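Local atomic coordinates of DNA-dependent metalloprotease SPRTN (Homo sapiens, PDB entry 6MDW), a protein that cleaves proteins covalently cross-linked to DNA, acting as a DNA-dependent zinc metalloendopeptidase during DNA synthesis to preserve genomic integrity. Residues I70-P75 with V86-H91; D34-G39 with N122-A127; A27-F32 with H91-A96. One frame throughout, in Å; residues are numbered along the deposited sequence. Where two conformers were deposited one is given.

Contact 1: residues I70-P75 with V86-H91; sequences IRLSEP and VETLLH. With ZN (zinc ion), chain F.
Leu72 and Thr88 pass alongside each other, one from a strand and the other from a helix, pointing in opposite directions, and their methyls meet where they overlap: Leu72 CD2 lies 3.6 Å from Thr88 CG2. This illustrates how a residue with a polar end can still present a hydrocarbon flank. With Thr88 chi1 at -59°, CG2 stands anti to the backbone N and faces the strand, while OG1 is turned back to hydrogen-bond the carbonyl of Asp84, one turn earlier in the same helix. The hydroxyl is thus satisfied without disturbing the apolar join.

Leu72 was modelled in two conformers; in this one CD2 meets Thr88 and also nears the backbone N of Leu89, while CD1 rests 4.2 Å from Leu89 CB. Two residues earlier in the strand, Ile70 CG2 approaches Leu89 CD1 more loosely, at 4.5 Å. No hydrogen bond crosses the join, which consists of dispersion contacts between buried groups.

One turn beyond Thr88, His91 holds CG anti to its backbone N (chi1 178°), and its NE2 binds the catalytic zinc at 2.0 Å. Its ND1 is hydrogen-bonded to the carbonyl of Thr130, a second-shell bond that helps to fix the rotation of the imidazole.

Strand 70-73 and helix 86-91 run nearly antiparallel, at 158°, with axes 9.4 Å apart. The strand is the middle one of three, between 45-49 and 57-61; Leu89 also touches Val46 of strand 45-49 and Phe32 of helix 25-36, while Leu72 reaches Leu25, so sheet and both helices share one hydrophobic layer.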
loop_
_atom_site.group_PDB
_atom_site.type_symbol
_atom_site.label_atom_id
_atom_site.label_comp_id
_atom_site.label_asym_id
_atom_site.label_seq_id
_atom_site.Cartn_x
_atom_site.Cartn_y
_atom_site.Cartn_z
ATOM N N ILE A 70 -2.732 6.477 3.975
ATOM C CA ILE A 70 -2.658 5.579 2.830
ATOM C C ILE A 70 -2.651 6.445 1.576
ATOM O O ILE A 70 -3.426 7.408 1.483
ATOM C CB ILE A 70 -3.858 4.611 2.819
ATOM C CG1 ILE A 70 -3.852 3.711 4.052
ATOM C CG2 ILE A 70 -3.963 3.814 1.512
ATOM C CD1 ILE A 70 -5.139 2.882 4.192
ATOM N N ARG A 71 -1.822 6.065 0.590
ATOM C CA ARG A 71 -1.744 6.699 -0.696
ATOM C C ARG A 71 -1.924 5.645 -1.786
ATOM O O ARG A 71 -1.310 4.570 -1.647
ATOM C CB ARG A 71 -0.380 7.376 -0.836
ATOM C CG ARG A 71 -0.059 8.287 0.333
ATOM C CD ARG A 71 -0.955 9.496 0.246
ATOM N NE ARG A 71 -0.574 10.492 1.223
ATOM C CZ ARG A 71 -1.262 10.772 2.320
ATOM N NH1 ARG A 71 -2.307 10.041 2.661
ATOM N NH2 ARG A 71 -0.923 11.820 3.051
ATOM N N LEU A 72 -2.740 5.965 -2.787
ATOM C CA LEU A 72 -2.999 5.111 -3.943
ATOM C C LEU A 72 -2.470 5.826 -5.188
ATOM O O LEU A 72 -2.720 7.035 -5.358
ATOM C CB LEU A 72 -4.502 4.863 -4.109
ATOM C CG LEU A 72 -5.132 3.913 -3.090
ATOM C CD1 LEU A 72 -6.615 3.842 -3.283
ATOM C CD2 LEU A 72 -4.563 2.514 -3.189
ATOM N N SER A 73 -1.790 5.085 -6.070
ATOM C CA SER A 73 -1.184 5.647 -7.273
ATOM C C SER A 73 -2.245 5.911 -8.335
ATOM O O SER A 73 -2.767 4.967 -8.940
ATOM C CB SER A 73 -0.140 4.704 -7.785
ATOM O OG SER A 73 0.341 5.171 -9.024
ATOM N N GLU A 74 -2.534 7.180 -8.628
ATOM C CA GLU A 74 -3.362 7.508 -9.744
ATOM C C GLU A 74 -2.682 7.015 -11.019
ATOM O O GLU A 74 -3.336 6.376 -11.828
ATOM C CB GLU A 74 -3.721 9.001 -9.766
ATOM C CG GLU A 74 -4.730 9.360 -10.827
ATOM C CD GLU A 74 -5.436 10.698 -10.651
ATOM O OE1 GLU A 74 -5.703 11.093 -9.494
ATOM O OE2 GLU A 74 -5.738 11.327 -11.677
ATOM N N PRO A 75 -1.373 7.248 -11.275
ATOM C CA PRO A 75 -0.758 6.731 -12.508
ATOM C C PRO A 75 -0.956 5.224 -12.735
ATOM O O PRO A 75 -1.236 4.808 -13.871
ATOM C CB PRO A 75 0.730 7.058 -12.314
ATOM C CG PRO A 75 0.710 8.291 -11.448
ATOM C CD PRO A 75 -0.421 8.037 -10.473
ATOM N N VAL A 86 -9.683 -1.645 -5.593
ATOM C CA VAL A 86 -10.287 -2.124 -4.379
ATOM C C VAL A 86 -9.317 -3.068 -3.646
ATOM O O VAL A 86 -9.138 -2.953 -2.419
ATOM C CB VAL A 86 -11.637 -2.785 -4.650
ATOM C CG1 VAL A 86 -12.109 -3.544 -3.408
ATOM C CG2 VAL A 86 -12.668 -1.743 -5.072
ATOM N N GLU A 87 -8.700 -4.018 -4.356
ATOM C CA GLU A 87 -7.796 -4.967 -3.730
ATOM C C GLU A 87 -6.543 -4.253 -3.196
ATOM O O GLU A 87 -6.018 -4.613 -2.140
ATOM C CB GLU A 87 -7.456 -6.135 -4.657
ATOM C CG GLU A 87 -8.649 -7.034 -4.882
ATOM C CD GLU A 87 -8.501 -8.128 -5.916
ATOM O OE1 GLU A 87 -7.556 -8.074 -6.729
ATOM O OE2 GLU A 87 -9.420 -9.008 -5.975
ATOM N N THR A 88 -6.080 -3.215 -3.898
ATOM C CA THR A 88 -4.920 -2.455 -3.417
ATOM C C THR A 88 -5.307 -1.698 -2.136
ATOM O O THR A 88 -4.589 -1.710 -1.134
ATOM C CB THR A 88 -4.367 -1.488 -4.481
ATOM O OG1 THR A 88 -3.998 -2.264 -5.630
ATOM C CG2 THR A 88 -3.192 -0.711 -3.941
ATOM N N LEU A 89 -6.476 -1.039 -2.165
ATOM C CA LEU A 89 -6.905 -0.253 -1.013
ATOM C C LEU A 89 -7.067 -1.188 0.190
ATOM O O LEU A 89 -6.641 -0.857 1.291
ATOM C CB LEU A 89 -8.225 0.449 -1.341
ATOM C CG LEU A 89 -8.902 1.170 -0.168
ATOM C CD1 LEU A 89 -8.014 2.188 0.494
ATOM C CD2 LEU A 89 -10.202 1.807 -0.606
ATOM N N LEU A 90 -7.709 -2.352 -0.027
ATOM C CA LEU A 90 -7.998 -3.242 1.120
ATOM C C LEU A 90 -6.682 -3.765 1.704
ATOM O O LEU A 90 -6.542 -3.889 2.912
ATOM C CB LEU A 90 -8.949 -4.356 0.691
ATOM C CG LEU A 90 -10.399 -3.932 0.550
ATOM C CD1 LEU A 90 -11.176 -5.015 -0.152
ATOM C CD2 LEU A 90 -11.011 -3.552 1.894
ATOM N N HIS A 91 -5.703 -4.079 0.834
ATOM C CA HIS A 91 -4.386 -4.493 1.289
ATOM C C HIS A 91 -3.767 -3.435 2.212
ATOM O O HIS A 91 -3.321 -3.740 3.309
ATOM C CB HIS A 91 -3.494 -4.784 0.076
ATOM C CG HIS A 91 -2.092 -5.186 0.382
ATOM N ND1 HIS A 91 -1.587 -6.435 0.020
ATOM C CD2 HIS A 91 -1.069 -4.519 0.972
ATOM C CE1 HIS A 91 -0.321 -6.500 0.409
ATOM N NE2 HIS A 91 0.023 -5.349 1.007
HETATM ZN ZN ZN F . 1.853 -4.927 1.781
#

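Contact 2: residues D34-G39 with N122-A127; sequences DQFFWG and NSLTGA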
loop_
_atom_site.group_PDB
_atom_site.type_symbol
_atom_site.label_atom_id
_atom_site.label_comp_id
_atom_site.label_asym_id
_atom_site.label_seq_id
_atom_site.Cartn_x
_atom_site.Cartn_y
_atom_site.Cartn_z
ATOM N N ASP A 34 -16.270 0.578 7.632
ATOM C CA ASP A 34 -17.525 0.140 8.288
ATOM C C ASP A 34 -17.726 -1.376 8.116
ATOM O O ASP A 34 -18.097 -2.107 9.064
ATOM C CB ASP A 34 -18.706 0.908 7.698
ATOM C CG ASP A 34 -20.071 0.443 8.184
ATOM O OD1 ASP A 34 -20.231 0.384 9.408
ATOM O OD2 ASP A 34 -20.932 0.102 7.315
ATOM N N GLN A 35 -17.547 -1.881 6.902
ATOM C CA GLN A 35 -17.933 -3.256 6.570
ATOM C C GLN A 35 -16.886 -4.288 6.995
ATOM O O GLN A 35 -17.289 -5.420 7.310
ATOM C CB GLN A 35 -18.201 -3.402 5.081
ATOM C CG GLN A 35 -19.447 -2.643 4.649
ATOM C CD GLN A 35 -19.818 -2.932 3.222
ATOM O OE1 GLN A 35 -18.990 -3.300 2.402
ATOM N NE2 GLN A 35 -21.102 -2.769 2.928
ATOM N N PHE A 36 -15.586 -3.931 6.995
ATOM C CA PHE A 36 -14.530 -4.902 7.139
ATOM C C PHE A 36 -13.584 -4.612 8.290
ATOM O O PHE A 36 -12.830 -5.536 8.625
ATOM C CB PHE A 36 -13.731 -5.041 5.834
ATOM C CG PHE A 36 -14.622 -5.364 4.665
ATOM C CD1 PHE A 36 -15.453 -6.474 4.714
ATOM C CD2 PHE A 36 -14.665 -4.540 3.554
ATOM C CE1 PHE A 36 -16.337 -6.740 3.684
ATOM C CE2 PHE A 36 -15.544 -4.822 2.519
ATOM C CZ PHE A 36 -16.382 -5.910 2.600
ATOM N N PHE A 37 -13.583 -3.417 8.907
ATOM C CA PHE A 37 -12.601 -3.069 9.923
ATOM C C PHE A 37 -13.253 -2.511 11.183
ATOM O O PHE A 37 -12.602 -1.896 11.986
ATOM C CB PHE A 37 -11.555 -2.084 9.369
ATOM C CG PHE A 37 -10.727 -2.694 8.264
ATOM C CD1 PHE A 37 -9.702 -3.569 8.572
ATOM C CD2 PHE A 37 -11.059 -2.479 6.948
ATOM C CE1 PHE A 37 -8.947 -4.165 7.567
ATOM C CE2 PHE A 37 -10.287 -3.046 5.943
ATOM C CZ PHE A 37 -9.244 -3.886 6.252
ATOM N N TRP A 38 -14.536 -2.849 11.354
ATOM C CA TRP A 38 -15.308 -2.601 12.605
ATOM C C TRP A 38 -15.288 -1.115 13.009
ATOM O O TRP A 38 -15.391 -0.772 14.199
ATOM C CB TRP A 38 -14.783 -3.509 13.718
ATOM C CG TRP A 38 -14.718 -4.952 13.342
ATOM C CD1 TRP A 38 -15.754 -5.834 13.316
ATOM C CD2 TRP A 38 -13.560 -5.679 12.889
ATOM N NE1 TRP A 38 -15.320 -7.060 12.901
ATOM C CE2 TRP A 38 -13.975 -6.998 12.644
ATOM C CE3 TRP A 38 -12.210 -5.354 12.720
ATOM C CZ2 TRP A 38 -13.096 -8.002 12.241
ATOM C CZ3 TRP A 38 -11.340 -6.334 12.298
ATOM C CH2 TRP A 38 -11.780 -7.641 12.062
ATOM N N GLY A 39 -15.111 -0.205 12.036
ATOM C CA GLY A 39 -15.082 1.229 12.286
ATOM C C GLY A 39 -13.751 1.726 12.830
ATOM O O GLY A 39 -13.604 2.928 13.093
ATOM N N ASN A 122 -11.450 -11.595 1.925
ATOM C CA ASN A 122 -11.650 -12.337 0.681
ATOM C C ASN A 122 -12.863 -13.273 0.808
ATOM O O ASN A 122 -13.638 -13.387 -0.101
ATOM C CB ASN A 122 -10.424 -13.135 0.248
ATOM C CG ASN A 122 -9.317 -12.255 -0.283
ATOM O OD1 ASN A 122 -9.543 -11.080 -0.599
ATOM N ND2 ASN A 122 -8.123 -12.836 -0.390
ATOM N N SER A 123 -13.020 -13.896 1.976
ATOM C CA SER A 123 -14.149 -14.791 2.222
ATOM C C SER A 123 -15.473 -14.029 2.152
ATOM O O SER A 123 -16.467 -14.488 1.556
ATOM C CB SER A 123 -13.956 -15.478 3.559
ATOM O OG SER A 123 -15.120 -16.267 3.855
ATOM N N LEU A 124 -15.509 -12.887 2.822
ATOM C CA LEU A 124 -16.740 -12.088 2.891
ATOM C C LEU A 124 -17.154 -11.530 1.523
ATOM O O LEU A 124 -18.341 -11.343 1.261
ATOM C CB LEU A 124 -16.561 -10.936 3.883
ATOM C CG LEU A 124 -16.428 -11.334 5.351
ATOM C CD1 LEU A 124 -15.915 -10.179 6.188
ATOM C CD2 LEU A 124 -17.762 -11.846 5.903
ATOM N N THR A 125 -16.182 -11.186 0.685
ATOM C CA THR A 125 -16.425 -10.347 -0.486
ATOM C C THR A 125 -16.294 -11.085 -1.812
ATOM O O THR A 125 -16.768 -10.566 -2.802
ATOM C CB THR A 125 -15.411 -9.204 -0.545
ATOM O OG1 THR A 125 -14.090 -9.739 -0.670
ATOM C CG2 THR A 125 -15.530 -8.287 0.646
ATOM N N GLY A 126 -15.605 -12.223 -1.830
ATOM C CA GLY A 126 -15.235 -12.905 -3.037
ATOM C C GLY A 126 -14.015 -12.297 -3.722
ATOM O O GLY A 126 -13.643 -12.802 -4.801
ATOM N N ALA A 127 -13.392 -11.259 -3.130
ATOM C CA ALA A 127 -12.216 -10.616 -3.728
ATOM C C ALA A 127 -10.983 -11.508 -3.560
ATOM O O ALA A 127 -11.033 -12.575 -2.973
ATOM C CB ALA A 127 -11.996 -9.254 -3.099
#
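Phe36 meets Leu124 and Thr125 where two helices end side by side, a worked example of one aromatic ring packing between two helix ends. Phe36 lies near the C-terminal end of helix 25-36, and its partners are the last two residues of helix 112-125 in the metalloprotease domain. From CB, a chi1 of -55° places CG beside the backbone N and directs the ring toward the second helix.

The first ring atoms divide between two neighbours. CD1 lies 4.0 Å from Leu124 CD1, which sits at the ring edge, near its plane; the two side chains run past each other in opposite senses. CD2, on the other flank, packs against CD2 of Leu90 in helix 82-100. Over the middle of one face lies CB of the preceding residue, Gln35, 3.8 Å above the plane. Farther out, CE1 comes nearer than CE2 to Thr125 CG2, a methyl neither squarely over the ring nor in its plane. At the tip, CZ is modelled implausibly close to the same methyl, so the fine detail of the whole ring-to-methyl approach is doubtful.

While its methyl meets the ring, the Thr125 hydroxyl is engaged within its own helix end. With chi1 at 62°, OG1 lies between the backbone N and carbonyl carbon; it accepts from Ala127 N at 3.0 Å, forming an ST turn, and hydrogen-bonds the carbonyl of Ile121. Gly126, with positive phi, ends the helix within that turn.

The chemistry separates accordingly: hydrogen bonds shape the end of helix 112-125, and the Phe36 carbonyl is bonded to Arg120 next to the apolar patch, but no hydrogen bond crosses between 34-39 and 122-127, where the fit depends on shape rather than on bond direction.

Contact 3: residues A27-F32 with H91-A96; sequences ALFVQF and HEMIHA. With ZN (zinc ion), chain F.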
loop_
_atom_site.group_PDB
_atom_site.type_symbol
_atom_site.label_atom_id
_atom_site.label_comp_id
_atom_site.label_asym_id
_atom_site.label_seq_id
_atom_site.Cartn_x
_atom_site.Cartn_y
_atom_site.Cartn_z
ATOM N N ALA A 27 -15.496 7.420 -0.549
ATOM C CA ALA A 27 -16.671 6.573 -0.294
ATOM C C ALA A 27 -16.249 5.124 -0.053
ATOM O O ALA A 27 -16.811 4.473 0.857
ATOM C CB ALA A 27 -17.689 6.639 -1.408
ATOM N N LEU A 28 -15.293 4.608 -0.849
ATOM C CA LEU A 28 -14.844 3.228 -0.696
ATOM C C LEU A 28 -14.211 3.054 0.680
ATOM O O LEU A 28 -14.445 2.045 1.365
ATOM C CB LEU A 28 -13.820 2.858 -1.771
ATOM C CG LEU A 28 -14.353 2.711 -3.190
ATOM C CD1 LEU A 28 -13.193 2.496 -4.151
ATOM C CD2 LEU A 28 -15.327 1.557 -3.317
ATOM N N PHE A 29 -13.366 4.006 1.064
ATOM C CA PHE A 29 -12.722 3.950 2.352
ATOM C C PHE A 29 -13.783 3.890 3.458
ATOM O O PHE A 29 -13.707 3.031 4.339
ATOM C CB PHE A 29 -11.747 5.116 2.528
ATOM C CG PHE A 29 -11.287 5.314 3.940
ATOM C CD1 PHE A 29 -10.460 4.400 4.562
ATOM C CD2 PHE A 29 -11.729 6.410 4.654
ATOM C CE1 PHE A 29 -10.103 4.565 5.894
ATOM C CE2 PHE A 29 -11.358 6.582 5.976
ATOM C CZ PHE A 29 -10.555 5.652 6.588
ATOM N N VAL A 30 -14.778 4.786 3.403
ATOM C CA VAL A 30 -15.775 4.844 4.453
ATOM C C VAL A 30 -16.530 3.508 4.511
ATOM O O VAL A 30 -16.748 2.908 5.600
ATOM C CB VAL A 30 -16.720 6.034 4.215
ATOM C CG1 VAL A 30 -17.999 5.920 5.033
ATOM C CG2 VAL A 30 -16.014 7.349 4.473
ATOM N N GLN A 31 -16.894 2.987 3.352
ATOM C CA GLN A 31 -17.610 1.746 3.240
ATOM C C GLN A 31 -16.788 0.609 3.859
ATOM O O GLN A 31 -17.266 -0.177 4.672
ATOM C CB GLN A 31 -17.959 1.430 1.791
ATOM C CG GLN A 31 -18.685 0.110 1.597
ATOM C CD GLN A 31 -18.747 -0.364 0.164
ATOM O OE1 GLN A 31 -18.552 0.402 -0.782
ATOM N NE2 GLN A 31 -19.001 -1.643 -0.019
ATOM N N PHE A 32 -15.501 0.527 3.501
ATOM C CA PHE A 32 -14.697 -0.614 3.915
ATOM C C PHE A 32 -14.317 -0.531 5.386
ATOM O O PHE A 32 -14.221 -1.552 6.051
ATOM C CB PHE A 32 -13.469 -0.759 3.008
ATOM C CG PHE A 32 -13.761 -1.027 1.554
ATOM C CD1 PHE A 32 -14.991 -1.511 1.116
ATOM C CD2 PHE A 32 -12.786 -0.798 0.607
ATOM C CE1 PHE A 32 -15.222 -1.798 -0.221
ATOM C CE2 PHE A 32 -13.011 -1.092 -0.725
ATOM C CZ PHE A 32 -14.232 -1.578 -1.141
ATOM N N HIS A 91 -5.703 -4.079 0.834
ATOM C CA HIS A 91 -4.386 -4.493 1.289
ATOM C C HIS A 91 -3.767 -3.435 2.212
ATOM O O HIS A 91 -3.321 -3.740 3.309
ATOM C CB HIS A 91 -3.494 -4.784 0.076
ATOM C CG HIS A 91 -2.092 -5.186 0.382
ATOM N ND1 HIS A 91 -1.587 -6.435 0.020
ATOM C CD2 HIS A 91 -1.069 -4.519 0.972
ATOM C CE1 HIS A 91 -0.321 -6.500 0.409
ATOM N NE2 HIS A 91 0.023 -5.349 1.007
ATOM N N GLU A 92 -3.778 -2.179 1.760
ATOM C CA GLU A 92 -3.228 -1.106 2.564
ATOM C C GLU A 92 -4.008 -0.927 3.873
ATOM O O GLU A 92 -3.427 -0.656 4.912
ATOM C CB GLU A 92 -3.206 0.228 1.807
ATOM C CG GLU A 92 -2.371 0.199 0.535
ATOM C CD GLU A 92 -0.969 -0.324 0.722
ATOM O OE1 GLU A 92 -0.347 -0.129 1.790
ATOM O OE2 GLU A 92 -0.489 -0.979 -0.240
ATOM N N MET A 93 -5.337 -1.071 3.813
ATOM C CA MET A 93 -6.137 -0.921 5.042
ATOM C C MET A 93 -5.834 -2.009 6.072
ATOM O O MET A 93 -5.931 -1.737 7.280
ATOM C CB MET A 93 -7.617 -0.883 4.673
ATOM C CG MET A 93 -8.017 0.406 3.927
ATOM S SD MET A 93 -9.769 0.470 3.429
ATOM C CE MET A 93 -10.536 0.781 5.021
ATOM N N ILE A 94 -5.442 -3.201 5.625
ATOM C CA ILE A 94 -5.028 -4.238 6.561
ATOM C C ILE A 94 -3.746 -3.800 7.269
ATOM O O ILE A 94 -3.630 -3.863 8.482
ATOM C CB ILE A 94 -4.837 -5.603 5.877
ATOM C CG1 ILE A 94 -6.167 -6.119 5.316
ATOM C CG2 ILE A 94 -4.263 -6.564 6.883
ATOM C CD1 ILE A 94 -5.990 -7.328 4.453
ATOM N N HIS A 95 -2.767 -3.308 6.509
ATOM C CA HIS A 95 -1.556 -2.767 7.154
ATOM C C HIS A 95 -1.942 -1.670 8.148
ATOM O O HIS A 95 -1.403 -1.596 9.264
ATOM C CB HIS A 95 -0.592 -2.198 6.110
ATOM C CG HIS A 95 0.151 -3.210 5.289
ATOM N ND1 HIS A 95 0.856 -4.285 5.821
ATOM C CD2 HIS A 95 0.325 -3.265 3.950
ATOM C CE1 HIS A 95 1.408 -4.953 4.806
ATOM N NE2 HIS A 95 1.085 -4.360 3.649
ATOM N N ALA A 96 -2.821 -0.773 7.741
ATOM C CA ALA A 96 -3.241 0.319 8.629
ATOM C C ALA A 96 -3.891 -0.266 9.900
ATOM O O ALA A 96 -3.669 0.235 10.996
ATOM C CB ALA A 96 -4.183 1.236 7.911
HETATM ZN ZN ZN F . 1.853 -4.927 1.781
#
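Met93 sets CG beside its backbone N (chi1 -70°), runs straight through chi2 and bends at chi3 (74°), which carries its terminal methyl across to Phe29 and Phe32. Phe29 completes the meeting with CG anti to its backbone N, bringing the ring end closer to Met93 than its CB direction alone would suggest. The thioether belongs to the helix bearing the HExxH motif of zinc metallopeptidases: His91 and His95 bind the catalytic zinc, completed on the protein side by His110, and Glu92 is the active-site residue.

Such a helix has two jobs, and its faces share them. On the side facing the metal, His95 joins His91; on the side facing helix 25-36, Met93 is buried. Its CE lies 3.6 Å from Phe29 CD1, at an angle neither flat over the ring nor in its plane. The sulfur makes a Met-aromatic contact at the edge of the same ring, 5.5 Å from SD to the Phe29 centroid and 78° off the normal.

Phe32 is met at its base, with CB 3.9 Å from Met93 CE, while SD lies at the edge of its ring, near the plane. Opposed to this apolar grip, His95 NE2 holds the zinc at 2.1 Å.

The three contacts form one continuous block in the metalloprotease domain. Their first segments come in the order contact 3, contact 2, contact 1; contact 1 is nested inside the loops closed by the other two, which themselves cross. Contacts 1 and 3 share helix 82-100 and meet at His91, with centres about 9 Å apart; contacts 2 and 3 share helix 25-36, also about 9 Å apart, while contacts 1 and 2 lie about 16 Å apart. Phe37 bridges contacts 2 and 3, and Leu90 links contact 1 to both. The zinc-binding helix is thereby packed between the sheet and helix 25-36, whose end meets helix 112-125.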